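Local coordinates for sugar ABC transporter substrate-binding protein (Treponema pallidum subsp. pallidum, PDB 5U2P), which probably binds a sugar or related solute in the periplasm as the ligand-binding component of an ABC transporter, at residues A[91-96]-A[128-133]. Residues are numbered along the deposited sequence; the frame is centred on the assembly and turned at random.
Sequences VSLPSL and TFALPL
V91 lies nearest A130, CA to CA 7.5 Å, and L93 nearest P132, across two strand ends that run in the same sense, too far apart to pair directly, while the chains around them diverge steeply. The strand ends 91-92 and 131-132 belong to the mixed β-sheet of one lobe of a periplasmic solute-binding fold, where strand 307-311 lies between them: V91 bonds through its backbone to G308, and L131 to L309. The contact therefore bridges over a shared neighbour and is wholly apolar. A130 and L93 carry most of it, each touching two residues. A single methyl suits A130, whose CB faces both V91 CG2 at 3.7 Å and L93 CD2 at 4.1 Å. V91 branches at CB, and its chi1 of -65° puts CG2, the methyl that meets A130, between the backbone N and the carbonyl carbon. L93, longer, forks: its CD1 meets CB of the compact P132 ring at 4.1 Å, the two side chains crossing obliquely. Beyond L93 comes a cis peptide before P94, and L96 N bonds to S92 O (2.8 Å), closing the turn. Bulky, apolar L96 and F129 suit this buried place; the F129 ring turns off to meet Y102 edge-to-face, leaving F129 CB 4.5 Å from L96 CD1.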
loop_
_atom_site.group_PDB
_atom_site.type_symbol
_atom_site.label_atom_id
_atom_site.label_comp_id
_atom_site.label_asym_id
_atom_site.label_seq_id
_atom_site.Cartn_x
_atom_site.Cartn_y
_atom_site.Cartn_z
ATOM N N VAL A 91 -14.954 -0.031 7.785
ATOM C CA VAL A 91 -13.827 0.554 8.494
ATOM C C VAL A 91 -12.669 0.759 7.544
ATOM O O VAL A 91 -12.555 0.091 6.528
ATOM C CB VAL A 91 -13.357 -0.325 9.688
ATOM C CG1 VAL A 91 -14.456 -0.412 10.759
ATOM C CG2 VAL A 91 -12.950 -1.715 9.213
ATOM N N SER A 92 -11.808 1.709 7.898
ATOM C CA SER A 92 -10.562 1.942 7.195
ATOM C C SER A 92 -9.433 1.159 7.854
ATOM O O SER A 92 -9.098 1.377 9.021
ATOM C CB SER A 92 -10.228 3.436 7.177
ATOM O OG SER A 92 -11.153 4.150 6.367
ATOM N N LEU A 93 -8.872 0.232 7.094
ATOM C CA LEU A 93 -7.723 -0.550 7.521
ATOM C C LEU A 93 -6.468 0.199 7.090
ATOM O O LEU A 93 -6.516 0.935 6.112
ATOM C CB LEU A 93 -7.768 -1.951 6.900
ATOM C CG LEU A 93 -8.989 -2.764 7.366
ATOM C CD1 LEU A 93 -9.247 -3.959 6.449
ATOM C CD2 LEU A 93 -8.833 -3.226 8.811
ATOM N N PRO A 94 -5.345 0.015 7.810
ATOM C CA PRO A 94 -5.221 -0.851 8.990
ATOM C C PRO A 94 -5.556 -0.166 10.314
ATOM O O PRO A 94 -5.718 -0.851 11.329
ATOM C CB PRO A 94 -3.745 -1.261 8.957
ATOM C CG PRO A 94 -3.051 -0.097 8.317
ATOM C CD PRO A 94 -4.033 0.483 7.323
ATOM N N SER A 95 -5.675 1.156 10.326
ATOM C CA SER A 95 -5.666 1.871 11.604
ATOM C C SER A 95 -7.037 2.091 12.261
ATOM O O SER A 95 -7.105 2.540 13.399
ATOM C CB SER A 95 -4.959 3.213 11.426
ATOM O OG SER A 95 -3.565 3.007 11.214
ATOM N N LEU A 96 -8.112 1.751 11.566
ATOM C CA LEU A 96 -9.476 1.785 12.112
ATOM C C LEU A 96 -9.898 3.145 12.668
ATOM O O LEU A 96 -10.611 3.210 13.671
ATOM C CB LEU A 96 -9.651 0.727 13.205
ATOM C CG LEU A 96 -9.239 -0.691 12.837
ATOM C CD1 LEU A 96 -9.367 -1.576 14.035
ATOM C CD2 LEU A 96 -10.085 -1.239 11.701
ATOM N N THR A 128 -6.920 -9.596 13.263
ATOM C CA THR A 128 -7.686 -9.159 12.096
ATOM C C THR A 128 -9.087 -8.789 12.554
ATOM O O THR A 128 -9.791 -9.639 13.102
ATOM C CB THR A 128 -7.778 -10.291 11.026
ATOM O OG1 THR A 128 -6.464 -10.628 10.561
ATOM C CG2 THR A 128 -8.636 -9.874 9.842
ATOM N N PHE A 129 -9.503 -7.545 12.326
ATOM C CA PHE A 129 -10.803 -7.069 12.812
ATOM C C PHE A 129 -11.802 -6.709 11.695
ATOM O O PHE A 129 -12.877 -6.181 11.972
ATOM C CB PHE A 129 -10.599 -5.847 13.730
ATOM C CG PHE A 129 -10.140 -6.199 15.122
ATOM C CD1 PHE A 129 -11.024 -6.737 16.041
ATOM C CD2 PHE A 129 -8.826 -5.990 15.509
ATOM C CE1 PHE A 129 -10.609 -7.055 17.329
ATOM C CE2 PHE A 129 -8.413 -6.309 16.785
ATOM C CZ PHE A 129 -9.303 -6.846 17.686
ATOM N N ALA A 130 -11.484 -7.012 10.442
ATOM C CA ALA A 130 -12.446 -6.780 9.379
ATOM C C ALA A 130 -12.167 -7.703 8.201
ATOM O O ALA A 130 -11.025 -8.129 7.981
ATOM C CB ALA A 130 -12.394 -5.331 8.925
ATOM N N LEU A 131 -13.217 -7.986 7.450
ATOM C CA LEU A 131 -13.077 -8.598 6.135
ATOM C C LEU A 131 -12.719 -7.517 5.107
ATOM O O LEU A 131 -13.516 -6.618 4.854
ATOM C CB LEU A 131 -14.356 -9.300 5.740
ATOM C CG LEU A 131 -14.344 -10.014 4.367
ATOM C CD1 LEU A 131 -15.200 -11.262 4.443
ATOM C CD2 LEU A 131 -14.834 -9.091 3.277
ATOM N N PRO A 132 -11.522 -7.602 4.512
ATOM C CA PRO A 132 -11.072 -6.572 3.577
ATOM C C PRO A 132 -11.653 -6.740 2.194
ATOM O O PRO A 132 -11.907 -7.870 1.790
ATOM C CB PRO A 132 -9.565 -6.779 3.537
ATOM C CG PRO A 132 -9.403 -8.207 3.789
ATOM C CD PRO A 132 -10.487 -8.631 4.708
ATOM N N LEU A 133 -11.859 -5.625 1.497
ATOM C CA LEU A 133 -12.367 -5.645 0.126
ATOM C C LEU A 133 -11.269 -5.727 -0.936
ATOM O O LEU A 133 -11.557 -5.992 -2.111
ATOM C CB LEU A 133 -13.213 -4.400 -0.112
ATOM C CG LEU A 133 -14.354 -4.210 0.882
ATOM C CD1 LEU A 133 -15.166 -2.977 0.513
ATOM C CD2 LEU A 133 -15.238 -5.450 0.975
#